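Fibronectin-binding protein (Streptococcus pyogenes, PDB 5A0L) probably mediates covalent attachment of the bacterium to host surfaces through an internal thioester carried in its N-terminal domain. Local coordinates at residues A[97-102]-A[129-134]; A[124-129]-A[166-171]. All coordinates share one frame; numbering follows the deposited sequence. Where two conformers were deposited one is given.

Contact 1: residues A[97-102]-A[129-134]; sequences KNILNV and NAIWYY
Asn98 and Tyr134 meet over one face of the tyrosine ring. In this CH-pi contact Asn98 CB sits 3.8 Å from the centroid of the Tyr134 ring, 21° off its normal and shifted toward the rim that carries CE1 and CZ. The amide follows across the same rim, with Asn98 ND2 3.4 Å from Tyr134 CE1; the amide and ring planes are only 29° apart, although the two side chains cross at about a right angle. The opposite face of the Tyr134 ring lies against Tyr133 CD2, which is over its centre, while Arg86 makes a cation-pi contact with Tyr133.

The other contacts are apolar. Val102 sends its two methyls to different partners: CG2 comes obliquely to the Tyr134 ring, 3.7 Å from CE2, and CG1, anti to the backbone N, packs 3.7 Å from Ala130 CB, with Ile131 CD1 also close in one of the two conformers of that residue. Ile99 CG1 rests 4.0 Å from Tyr134 CB, the two side chains running past each other in opposite directions. Beyond this layer, Leu204 of strand 203-205 touches both Ile99 and Ile131.

With local axes 10.0 Å apart and N-to-C directions 178° apart, segments 97-102 and 129-134 form an antiparallel helix pair, part of the helical portion of the thioester domain, packed against its antiparallel beta-barrel.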
loop_
_atom_site.group_PDB
_atom_site.type_symbol
_atom_site.label_atom_id
_atom_site.label_comp_id
_atom_site.label_asym_id
_atom_site.label_seq_id
_atom_site.Cartn_x
_atom_site.Cartn_y
_atom_site.Cartn_z
ATOM N N LYS A 97 10.991 -8.041 -6.389
ATOM C CA LYS A 97 11.911 -6.896 -6.366
ATOM C C LYS A 97 11.150 -5.602 -6.629
ATOM O O LYS A 97 11.384 -4.580 -5.971
ATOM C CB LYS A 97 13.008 -7.073 -7.453
ATOM C CG LYS A 97 13.973 -5.880 -7.654
ATOM C CD LYS A 97 14.934 -6.057 -8.831
ATOM C CE LYS A 97 14.223 -5.759 -10.134
ATOM N NZ LYS A 97 15.188 -5.904 -11.247
ATOM N N ASN A 98 10.244 -5.617 -7.593
ATOM C CA ASN A 98 9.490 -4.447 -7.959
ATOM C C ASN A 98 8.662 -3.923 -6.792
ATOM O O ASN A 98 8.695 -2.733 -6.468
ATOM C CB ASN A 98 8.620 -4.693 -9.190
ATOM C CG ASN A 98 9.404 -4.773 -10.469
ATOM O OD1 ASN A 98 10.511 -4.239 -10.598
ATOM N ND2 ASN A 98 8.797 -5.400 -11.449
ATOM N N ILE A 99 7.916 -4.814 -6.148
ATOM C CA ILE A 99 7.055 -4.402 -5.059
ATOM C C ILE A 99 7.894 -3.945 -3.853
ATOM O O ILE A 99 7.544 -2.906 -3.236
ATOM C CB ILE A 99 6.065 -5.517 -4.718
ATOM C CG1 ILE A 99 5.014 -5.628 -5.858
ATOM C CG2 ILE A 99 5.391 -5.296 -3.362
ATOM C CD1 ILE A 99 4.164 -6.853 -5.850
ATOM N N LEU A 100 8.945 -4.690 -3.510
ATOM C CA LEU A 100 9.779 -4.265 -2.386
ATOM C C LEU A 100 10.351 -2.863 -2.587
ATOM O O LEU A 100 10.382 -2.055 -1.662
ATOM C CB LEU A 100 10.895 -5.258 -2.126
ATOM C CG LEU A 100 10.558 -6.653 -1.676
ATOM C CD1 LEU A 100 11.796 -7.503 -1.547
ATOM C CD2 LEU A 100 9.787 -6.661 -0.407
ATOM N N ASN A 101 10.823 -2.581 -3.814
ATOM C CA ASN A 101 11.413 -1.295 -4.071
ATOM C C ASN A 101 10.384 -0.174 -4.079
ATOM O O ASN A 101 10.695 0.952 -3.651
ATOM C CB ASN A 101 12.285 -1.318 -5.322
ATOM C CG ASN A 101 13.664 -1.887 -5.056
ATOM O OD1 ASN A 101 14.596 -1.139 -4.706
ATOM N ND2 ASN A 101 13.815 -3.203 -5.185
ATOM N N VAL A 102 9.161 -0.435 -4.541
ATOM C CA VAL A 102 8.103 0.557 -4.410
ATOM C C VAL A 102 7.858 0.942 -2.946
ATOM O O VAL A 102 7.834 2.121 -2.575
ATOM C CB VAL A 102 6.786 0.079 -5.050
ATOM C CG1 VAL A 102 5.610 0.949 -4.632
ATOM C CG2 VAL A 102 6.933 0.054 -6.560
ATOM N N ASN A 129 -1.181 3.926 -5.367
ATOM C CA ASN A 129 -1.303 3.833 -6.810
ATOM C C ASN A 129 -0.134 3.066 -7.433
ATOM O O ASN A 129 -0.350 2.284 -8.374
ATOM C CB ASN A 129 -1.444 5.217 -7.438
ATOM C CG ASN A 129 -2.872 5.689 -7.459
ATOM O OD1 ASN A 129 -3.610 5.360 -8.379
ATOM N ND2 ASN A 129 -3.301 6.393 -6.433
ATOM N N ALA A 130 1.086 3.239 -6.915
ATOM C CA ALA A 130 2.214 2.491 -7.416
ATOM C C ALA A 130 2.060 1.013 -7.123
ATOM O O ALA A 130 2.459 0.148 -7.937
ATOM C CB ALA A 130 3.510 3.043 -6.838
ATOM N N ILE A 131 1.495 0.673 -5.971
ATOM C CA ILE A 131 1.261 -0.745 -5.663
ATOM C C ILE A 131 0.251 -1.358 -6.644
ATOM O O ILE A 131 0.468 -2.457 -7.161
ATOM C CB ILE A 131 0.843 -0.948 -4.179
ATOM C CG1 ILE A 131 2.058 -0.676 -3.268
ATOM C CG2 ILE A 131 0.252 -2.341 -3.935
ATOM C CD1 ILE A 131 3.244 -1.581 -3.505
ATOM N N TRP A 132 -0.825 -0.649 -6.933
ATOM C CA TRP A 132 -1.838 -1.148 -7.857
ATOM C C TRP A 132 -1.302 -1.291 -9.275
ATOM O O TRP A 132 -1.786 -2.159 -10.029
ATOM C CB TRP A 132 -3.062 -0.254 -7.816
ATOM C CG TRP A 132 -3.916 -0.391 -6.593
ATOM C CD1 TRP A 132 -4.067 -1.490 -5.815
ATOM C CD2 TRP A 132 -4.792 0.600 -6.059
ATOM N NE1 TRP A 132 -4.990 -1.264 -4.814
ATOM C CE2 TRP A 132 -5.438 0.021 -4.941
ATOM C CE3 TRP A 132 -5.075 1.926 -6.389
ATOM C CZ2 TRP A 132 -6.387 0.721 -4.190
ATOM C CZ3 TRP A 132 -6.008 2.616 -5.636
ATOM C CH2 TRP A 132 -6.639 2.010 -4.548
ATOM N N TYR A 133 -0.321 -0.488 -9.658
ATOM C CA TYR A 133 0.355 -0.684 -10.947
ATOM C C TYR A 133 0.893 -2.118 -11.028
ATOM O O TYR A 133 0.836 -2.747 -12.112
ATOM C CB TYR A 133 1.486 0.347 -11.074
ATOM C CG TYR A 133 2.275 0.265 -12.352
ATOM C CD1 TYR A 133 1.795 0.859 -13.518
ATOM C CD2 TYR A 133 3.530 -0.346 -12.390
ATOM C CE1 TYR A 133 2.560 0.818 -14.696
ATOM C CE2 TYR A 133 4.288 -0.393 -13.553
ATOM C CZ TYR A 133 3.787 0.182 -14.703
ATOM O OH TYR A 133 4.539 0.131 -15.855
ATOM N N TYR A 134 1.379 -2.648 -9.927
ATOM C CA TYR A 134 1.929 -4.000 -9.903
ATOM C C TYR A 134 0.934 -5.079 -9.503
ATOM O O TYR A 134 1.036 -6.205 -9.991
ATOM C CB TYR A 134 3.184 -4.064 -9.029
ATOM C CG TYR A 134 4.391 -3.394 -9.648
ATOM C CD1 TYR A 134 5.022 -3.947 -10.776
ATOM C CD2 TYR A 134 4.883 -2.185 -9.167
ATOM C CE1 TYR A 134 6.080 -3.318 -11.385
ATOM C CE2 TYR A 134 5.996 -1.573 -9.762
ATOM C CZ TYR A 134 6.574 -2.133 -10.883
ATOM O OH TYR A 134 7.651 -1.567 -11.490
#

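Contact 2: residues A[124-129]-A[166-171]; sequences ILVTQN and EALKKL
Val126 meets three residues of segment 166-171 through a single methyl. Its CG1, anti to the backbone N (chi1 169°), stands 3.9 Å from Leu171 CD1, lies about as close to the backbone N of Leu168, and also touches Ala167 CB and Leu168 CB. The Val126 and Leu171 side chains cross at about a right angle. Leu168 answers from its own helix: its CD1 reaches back to the opposing backbone, 3.7 Å from Val126 O, and also approaches Asn129 CB.

This is a near-parallel helix pair within the helical part of the thioester domain, the segment axes running 9.4 Å apart and crossing at -31°. Val126 and Leu168 have the closest CA atoms, 5.9 Å from each other.

Further out, polar bonds fix the flanking groups. The end of Asn129 turns away from the interface, and its ND2 donates to Leu125 O at 2.9 Å, from above the carbonyl plane; Asn129 N reaches the same oxygen from the other face. Thr127, whose CA lies near Leu171 CD1, has its OG1 hydrogen-bonded to Ala123 O and to Tyr107 N. The following residue, Gln128, points away from the interface, and its NE2 bonds Cys49 O, tying helix 120-135 to strand 45-49 of the barrel.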
loop_
_atom_site.group_PDB
_atom_site.type_symbol
_atom_site.label_atom_id
_atom_site.label_comp_id
_atom_site.label_asym_id
_atom_site.label_seq_id
_atom_site.Cartn_x
_atom_site.Cartn_y
_atom_site.Cartn_z
ATOM N N ILE A 124 0.614 8.380 1.055
ATOM C CA ILE A 124 -0.056 7.062 1.053
ATOM C C ILE A 124 -0.780 6.882 -0.286
ATOM O O ILE A 124 -0.689 5.817 -0.902
ATOM C CB ILE A 124 -1.021 6.983 2.250
ATOM C CG1 ILE A 124 -0.243 6.895 3.562
ATOM C CG2 ILE A 124 -1.960 5.786 2.120
ATOM C CD1 ILE A 124 -1.074 7.121 4.801
ATOM N N LEU A 125 -1.485 7.895 -0.741
ATOM C CA LEU A 125 -2.239 7.794 -1.984
ATOM C C LEU A 125 -1.325 7.517 -3.176
ATOM O O LEU A 125 -1.652 6.676 -4.044
ATOM C CB LEU A 125 -3.091 9.036 -2.182
ATOM C CG LEU A 125 -3.983 9.095 -3.393
ATOM C CD1 LEU A 125 -4.952 7.919 -3.444
ATOM C CD2 LEU A 125 -4.740 10.446 -3.342
ATOM N N VAL A 126 -0.204 8.221 -3.251
ATOM C CA VAL A 126 0.777 7.954 -4.314
ATOM C C VAL A 126 1.297 6.524 -4.240
ATOM O O VAL A 126 1.327 5.805 -5.258
ATOM C CB VAL A 126 1.925 8.967 -4.261
ATOM C CG1 VAL A 126 3.080 8.559 -5.157
ATOM C CG2 VAL A 126 1.436 10.344 -4.632
ATOM N N THR A 127 1.709 6.102 -3.067
ATOM C CA THR A 127 2.286 4.781 -2.907
ATOM C C THR A 127 1.261 3.711 -3.256
ATOM O O THR A 127 1.580 2.705 -3.900
ATOM C CB THR A 127 2.825 4.581 -1.489
ATOM O OG1 THR A 127 3.736 5.655 -1.157
ATOM C CG2 THR A 127 3.561 3.294 -1.342
ATOM N N GLN A 128 0.024 3.937 -2.835
ATOM C CA GLN A 128 -1.073 3.005 -3.114
ATOM C C GLN A 128 -1.262 2.839 -4.619
ATOM O O GLN A 128 -1.506 1.718 -5.107
ATOM C CB GLN A 128 -2.353 3.545 -2.468
ATOM C CG GLN A 128 -3.584 2.652 -2.697
ATOM C CD GLN A 128 -3.442 1.319 -2.035
ATOM O OE1 GLN A 128 -3.691 1.171 -0.827
ATOM N NE2 GLN A 128 -2.989 0.317 -2.806
ATOM N N ASN A 129 -1.181 3.926 -5.367
ATOM C CA ASN A 129 -1.303 3.833 -6.810
ATOM C C ASN A 129 -0.134 3.066 -7.433
ATOM O O ASN A 129 -0.350 2.284 -8.374
ATOM C CB ASN A 129 -1.444 5.217 -7.438
ATOM C CG ASN A 129 -2.872 5.689 -7.459
ATOM O OD1 ASN A 129 -3.610 5.360 -8.379
ATOM N ND2 ASN A 129 -3.301 6.393 -6.433
ATOM N N GLU A 166 5.329 13.537 -9.787
ATOM C CA GLU A 166 6.715 13.192 -10.009
ATOM C C GLU A 166 7.137 11.975 -9.209
ATOM O O GLU A 166 7.904 11.121 -9.685
ATOM C CB GLU A 166 7.618 14.425 -9.745
ATOM C CG GLU A 166 7.393 15.552 -10.752
ATOM C CD GLU A 166 7.471 15.075 -12.211
ATOM O OE1 GLU A 166 8.543 14.559 -12.592
ATOM O OE2 GLU A 166 6.459 15.200 -12.985
ATOM N N ALA A 167 6.654 11.874 -7.975
ATOM C CA ALA A 167 6.959 10.727 -7.134
ATOM C C ALA A 167 6.413 9.441 -7.763
ATOM O O ALA A 167 7.093 8.415 -7.781
ATOM C CB ALA A 167 6.437 10.910 -5.728
ATOM N N LEU A 168 5.168 9.506 -8.222
ATOM C CA LEU A 168 4.550 8.312 -8.806
ATOM C C LEU A 168 5.360 7.800 -10.022
ATOM O O LEU A 168 5.605 6.594 -10.153
ATOM C CB LEU A 168 3.102 8.610 -9.161
ATOM C CG LEU A 168 2.326 7.424 -9.728
ATOM C CD1 LEU A 168 2.376 6.215 -8.822
ATOM C CD2 LEU A 168 0.880 7.853 -9.981
ATOM N N LYS A 169 5.800 8.713 -10.873
ATOM C CA LYS A 169 6.597 8.327 -12.026
ATOM C C LYS A 169 7.874 7.593 -11.597
ATOM O O LYS A 169 8.253 6.585 -12.196
ATOM C CB LYS A 169 6.985 9.550 -12.841
ATOM C CG LYS A 169 5.844 10.217 -13.554
ATOM C CD LYS A 169 6.353 11.452 -14.299
ATOM C CE LYS A 169 5.213 12.231 -14.873
ATOM N NZ LYS A 169 5.696 13.520 -15.442
ATOM N N LYS A 170 8.533 8.090 -10.548
ATOM C CA LYS A 170 9.756 7.450 -10.081
ATOM C C LYS A 170 9.477 6.056 -9.531
ATOM O O LYS A 170 10.260 5.119 -9.712
ATOM C CB LYS A 170 10.476 8.327 -9.050
ATOM C CG LYS A 170 10.994 9.654 -9.627
ATOM C CD LYS A 170 11.612 10.573 -8.573
ATOM C CE LYS A 170 11.847 12.002 -9.077
ATOM N NZ LYS A 170 12.256 12.799 -7.885
ATOM N N LEU A 171 8.365 5.911 -8.816
ATOM C CA LEU A 171 8.016 4.653 -8.190
ATOM C C LEU A 171 7.726 3.547 -9.190
ATOM O O LEU A 171 7.975 2.385 -8.867
ATOM C CB LEU A 171 6.851 4.797 -7.215
ATOM C CG LEU A 171 7.102 5.577 -5.928
ATOM C CD1 LEU A 171 5.786 5.805 -5.192
ATOM C CD2 LEU A 171 8.085 4.850 -5.020
#

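Helix 120-135 is common to both contacts, pairing with helix 92-105 in contact 1 and with helix 158-172 in contact 2; the two segments on it share Asn129. The contact centres are 9 Å apart. Along the chain the segments alternate, 97-102, 124-129, 129-134 and then 166-171, so the shared helix is the middle of three in sequence. The layers meet directly: Ala130 CB is 3.8 Å from Leu171 CB, and Val102 CG2 is 3.4 Å from Leu171 O, which brings the two outer helices together as well. The three helices thus pack into one buried cluster beside the closed beta-barrel of the thioester domain.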